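Local coordinates for acetyltransferase (Agrobacterium tumefaciens str., PDB 2DXQ), which probably transfers the acetyl group of acetyl-CoA to an amine, as a putative acetyltransferase of the GNAT family, at the interface of chains A and B. Numbering follows the deposited sequence. Chains: chain A/B, Acetyltransferase.

Contact 1: the interface of chains A and B. Residues chain A 83, 117, 119; chain B 83, 85, 121, 146.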
loop_
_atom_site.group_PDB
_atom_site.type_symbol
_atom_site.label_atom_id
_atom_site.label_comp_id
_atom_site.label_asym_id
_atom_site.label_seq_id
_atom_site.Cartn_x
_atom_site.Cartn_y
_atom_site.Cartn_z
ATOM N N PHE A 83 -0.072 0.333 -4.850
ATOM C CA PHE A 83 -0.095 -1.061 -4.406
ATOM C C PHE A 83 -1.292 -1.754 -5.029
ATOM O O PHE A 83 -2.328 -1.116 -5.313
ATOM C CB PHE A 83 -0.296 -1.146 -2.902
ATOM C CG PHE A 83 0.833 -0.577 -2.096
ATOM C CD1 PHE A 83 1.927 -1.361 -1.775
ATOM C CD2 PHE A 83 0.778 0.733 -1.646
ATOM C CE1 PHE A 83 2.977 -0.837 -1.019
ATOM C CE2 PHE A 83 1.815 1.265 -0.873
ATOM C CZ PHE A 83 2.914 0.475 -0.560
ATOM N N LYS A 117 5.925 3.145 -10.039
ATOM C CA LYS A 117 6.016 1.735 -9.706
ATOM C C LYS A 117 4.678 1.241 -9.163
ATOM O O LYS A 117 3.853 2.029 -8.675
ATOM C CB LYS A 117 7.126 1.480 -8.680
ATOM C CG LYS A 117 6.818 2.043 -7.307
ATOM C CD LYS A 117 7.944 1.757 -6.303
ATOM C CE LYS A 117 7.729 2.606 -5.061
ATOM N NZ LYS A 117 8.720 2.271 -3.982
HETATM N N MSE A 119 3.443 -1.983 -6.583
HETATM C CA MSE A 119 3.968 -3.005 -5.671
HETATM C C MSE A 119 2.879 -3.969 -5.220
HETATM O O MSE A 119 1.700 -3.617 -5.174
HETATM C CB MSE A 119 4.583 -2.329 -4.439
HETATM C CG MSE A 119 5.838 -1.545 -4.769
HETATM SE SE MSE A 119 6.356 -0.448 -3.233
HETATM C CE MSE A 119 4.966 0.872 -3.379
ATOM N N PHE B 83 0.248 0.302 5.227
ATOM C CA PHE B 83 1.601 0.222 4.647
ATOM C C PHE B 83 2.448 1.322 5.262
ATOM O O PHE B 83 1.915 2.367 5.651
ATOM C CB PHE B 83 1.583 0.453 3.144
ATOM C CG PHE B 83 0.909 -0.629 2.361
ATOM C CD1 PHE B 83 1.605 -1.787 2.016
ATOM C CD2 PHE B 83 -0.405 -0.475 1.928
ATOM C CE1 PHE B 83 0.979 -2.798 1.269
ATOM C CE2 PHE B 83 -1.033 -1.483 1.182
ATOM C CZ PHE B 83 -0.334 -2.632 0.849
ATOM N N GLU B 85 5.856 3.627 4.207
ATOM C CA GLU B 85 6.692 3.990 3.081
ATOM C C GLU B 85 7.639 5.138 3.399
ATOM O O GLU B 85 7.440 5.858 4.372
ATOM C CB GLU B 85 5.838 4.377 1.874
ATOM C CG GLU B 85 5.542 3.227 0.912
ATOM C CD GLU B 85 6.801 2.680 0.234
ATOM O OE1 GLU B 85 7.849 3.365 0.242
ATOM O OE2 GLU B 85 6.745 1.557 -0.302
ATOM N N LEU B 121 7.523 -2.846 1.954
ATOM C CA LEU B 121 8.395 -3.455 0.952
ATOM C C LEU B 121 9.706 -2.712 0.942
ATOM O O LEU B 121 9.749 -1.463 0.988
ATOM C CB LEU B 121 7.776 -3.385 -0.455
ATOM C CG LEU B 121 6.505 -4.198 -0.703
ATOM C CD1 LEU B 121 5.243 -3.395 -0.371
ATOM C CD2 LEU B 121 6.451 -4.668 -2.161
ATOM N N GLN B 146 7.266 -6.127 -7.770
ATOM C CA GLN B 146 7.181 -4.755 -8.221
ATOM C C GLN B 146 7.282 -4.700 -9.725
ATOM O O GLN B 146 7.918 -5.543 -10.334
ATOM C CB GLN B 146 8.316 -3.932 -7.584
ATOM C CG GLN B 146 8.297 -2.455 -7.903
ATOM C CD GLN B 146 9.191 -1.667 -6.972
ATOM O OE1 GLN B 146 8.973 -1.637 -5.753
ATOM N NE2 GLN B 146 10.206 -1.042 -7.525
HETATM O O HOH W 1 10.003 -0.420 -3.491
#

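Contact 2: the interface of chains A and B. Residues chain A 23, 26-27, 30, 86; chain B 73-75, 81.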
loop_
_atom_site.group_PDB
_atom_site.type_symbol
_atom_site.label_atom_id
_atom_site.label_comp_id
_atom_site.label_asym_id
_atom_site.label_seq_id
_atom_site.Cartn_x
_atom_site.Cartn_y
_atom_site.Cartn_z
ATOM N N TYR A 23 -14.246 -12.487 -1.464
ATOM C CA TYR A 23 -13.368 -12.362 -0.303
ATOM C C TYR A 23 -13.530 -13.533 0.666
ATOM O O TYR A 23 -12.606 -13.866 1.398
ATOM C CB TYR A 23 -13.596 -11.021 0.396
ATOM C CG TYR A 23 -13.226 -9.803 -0.431
ATOM C CD1 TYR A 23 -12.136 -9.820 -1.308
ATOM C CD2 TYR A 23 -13.945 -8.629 -0.305
ATOM C CE1 TYR A 23 -11.796 -8.702 -2.047
ATOM C CE2 TYR A 23 -13.611 -7.493 -1.018
ATOM C CZ TYR A 23 -12.539 -7.534 -1.896
ATOM O OH TYR A 23 -12.211 -6.408 -2.601
ATOM N N LEU A 26 -11.189 -15.994 -0.908
ATOM C CA LEU A 26 -9.842 -15.578 -0.551
ATOM C C LEU A 26 -9.452 -16.121 0.828
ATOM O O LEU A 26 -8.414 -16.780 0.963
ATOM C CB LEU A 26 -9.712 -14.053 -0.600
ATOM C CG LEU A 26 -8.348 -13.421 -0.276
ATOM C CD1 LEU A 26 -7.277 -13.962 -1.227
ATOM C CD2 LEU A 26 -8.450 -11.895 -0.361
ATOM N N ASN A 27 -10.297 -15.847 1.827
ATOM C CA ASN A 27 -10.022 -16.215 3.213
ATOM C C ASN A 27 -11.176 -17.046 3.773
ATOM O O ASN A 27 -12.085 -16.500 4.402
ATOM C CB ASN A 27 -9.810 -14.959 4.078
ATOM C CG ASN A 27 -8.669 -14.056 3.591
ATOM O OD1 ASN A 27 -7.628 -14.513 3.133
ATOM N ND2 ASN A 27 -8.865 -12.757 3.725
ATOM N N ASP A 30 -12.439 -16.454 7.363
ATOM C CA ASP A 30 -12.999 -15.149 7.733
ATOM C C ASP A 30 -14.485 -15.279 8.001
ATOM O O ASP A 30 -15.150 -16.097 7.360
ATOM C CB ASP A 30 -12.805 -14.121 6.610
ATOM C CG ASP A 30 -11.489 -13.370 6.705
ATOM O OD1 ASP A 30 -10.731 -13.510 7.707
ATOM O OD2 ASP A 30 -11.220 -12.602 5.764
ATOM N N ASN A 86 -5.697 -7.599 -2.240
ATOM C CA ASN A 86 -6.880 -8.457 -2.240
ATOM C C ASN A 86 -7.254 -9.002 -3.610
ATOM O O ASN A 86 -8.386 -8.853 -4.093
ATOM C CB ASN A 86 -8.049 -7.794 -1.535
ATOM C CG ASN A 86 -7.777 -7.597 -0.056
ATOM O OD1 ASN A 86 -7.135 -8.441 0.584
ATOM N ND2 ASN A 86 -8.236 -6.485 0.484
ATOM N N ASN B 73 -10.890 -1.654 4.169
ATOM C CA ASN B 73 -10.777 -3.029 3.737
ATOM C C ASN B 73 -11.948 -3.879 4.201
ATOM O O ASN B 73 -12.440 -3.697 5.314
ATOM C CB ASN B 73 -9.480 -3.592 4.342
ATOM C CG ASN B 73 -9.291 -5.059 4.051
ATOM O OD1 ASN B 73 -9.289 -5.470 2.893
ATOM N ND2 ASN B 73 -9.163 -5.863 5.100
ATOM N N LEU B 74 -12.344 -4.845 3.377
ATOM C CA LEU B 74 -13.469 -5.721 3.693
ATOM C C LEU B 74 -13.120 -7.105 4.191
ATOM O O LEU B 74 -13.976 -7.770 4.774
ATOM C CB LEU B 74 -14.409 -5.846 2.494
ATOM C CG LEU B 74 -15.153 -4.573 2.101
ATOM C CD1 LEU B 74 -15.971 -4.864 0.877
ATOM C CD2 LEU B 74 -16.040 -4.072 3.248
ATOM N N THR B 75 -11.888 -7.558 3.965
ATOM C CA THR B 75 -11.480 -8.865 4.466
ATOM C C THR B 75 -11.221 -8.768 5.964
ATOM O O THR B 75 -11.199 -7.664 6.527
ATOM C CB THR B 75 -10.208 -9.395 3.735
ATOM O OG1 THR B 75 -9.067 -8.652 4.156
ATOM C CG2 THR B 75 -10.366 -9.281 2.220
ATOM N N TYR B 81 -5.947 -2.294 7.047
ATOM C CA TYR B 81 -4.536 -2.681 7.086
ATOM C C TYR B 81 -3.719 -1.452 6.720
ATOM O O TYR B 81 -4.271 -0.421 6.276
ATOM C CB TYR B 81 -4.235 -3.873 6.138
ATOM C CG TYR B 81 -4.594 -3.621 4.691
ATOM C CD1 TYR B 81 -5.846 -3.991 4.198
ATOM C CD2 TYR B 81 -3.694 -3.018 3.811
ATOM C CE1 TYR B 81 -6.205 -3.747 2.870
ATOM C CE2 TYR B 81 -4.046 -2.764 2.478
ATOM C CZ TYR B 81 -5.302 -3.142 2.018
ATOM O OH TYR B 81 -5.655 -2.901 0.711
HETATM O O HOH W 2 -7.110 -10.358 3.107
#

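Contact 1: the interface of chains A and B
The rings of A:Phe83 and B:Phe83 stack almost parallel, their planes 11° apart and their centroids 3.7 Å from one another, at the centre of a two-fold contact between GNAT-family subunits. The two side chains slide past each other in opposite directions. The opposite face of A:Phe83 carries the methyl CE of its own neighbour A:Met119, a selenomethionine whose chain bends at its last torsion (chi3 -73°) to lay that methyl over the ring's rim. In the plane of the ring, branch CD1 of B:Leu121 abuts the edge, 3.5 Å from A:Phe83 CE1. A flat aromatic suits the axis because it can meet its own copy face to face, while the branched leucine covers both the ring edge and, through CD2, the CB of A:Met119. Strand 117-122 of chain A meets strand 143-148 of chain B in an antiparallel bridge at A:Met119 and B:Gln146, whose side chains run side by side. The amide oxygen OE1 of B:Gln146 lies 3.3 Å from A:Met119 CG. It also takes up a water at 2.8 Å from OE1, and this water sits 3.0 Å from the terminal amine NZ of A:Lys117, whose extended aliphatic chain passes over the glutamine amide. B:Glu85 meets A:Met119 from the opposite direction, its carboxylate OE2 3.6 Å from A:Met119 SE. That oxygen stands 4.2 Å from A:Lys117 NZ, too far for direct contact, though the opposite charges probably attract.

Contact 2: the interface of chains A and B
B:Thr75, at the start of helix 75-78, presses its methyl CG2 against A:Tyr23 and A:Asn86 in this probable GNAT dimer. Among the apolar contacts, CG2 lies 3.9 Å from CG of A:Tyr23, the side chains crossing at about a right angle, and 3.8 Å from CG of A:Asn86. This methyl stands above the face of the tyrosine ring, displaced toward its CG end, while CB and CD1 of B:Leu74 lie beyond the rim, near CE2. A broad aromatic on helix 16-26 thus offers a face to the threonine methyl and a rim to the leucine. A direct hydrogen bond joins two amides: A:Asn86 ND2 donates to B:Asn73 OD1 over 2.8 Å. The bond is bent, 131° at the hydrogen, and the donor is tilted 21° from the acceptor's carbonyl plane. Asparagine suits both places because its amide gives and accepts at once: while OD1 of B:Asn73 receives this bond, its ND2 donates to OG1 of B:Thr75 at 2.9 Å, nearly straight and within the amide plane. The threonine's chi1 of 72° turns OG1 toward that amide and sends CG2 to the partner. A water adds a further bridge, 2.8 Å from B:Thr75 OG1, linking it to A:Asn27 ND2 and A:Asn86 OD1. Within chain A, the carboxylate of A:Asp30 steadies the amide of A:Asn27: ND2 donates to OD2 over 3.1 Å, reaching that oxygen from above the carboxylate plane.

About 19 Å separates the C-alpha centres of contact 1 and contact 2, and strand 81-88 of chain A runs between them, supplying A:Phe83 to the first and A:Asn86 to the second. In chain B the corresponding strand 81-89 serves contact 1 through B:Phe83 and B:Glu85, and contact 2 marginally through B:Tyr81. Contact 1 has an apolar core with a polar rim, whereas contact 2 is a flank where a loop and short helix reach the partner. The two-fold repeats contact 2 with the chains exchanged, so contact 1 is probably braced on both flanks, consistent with a dimer.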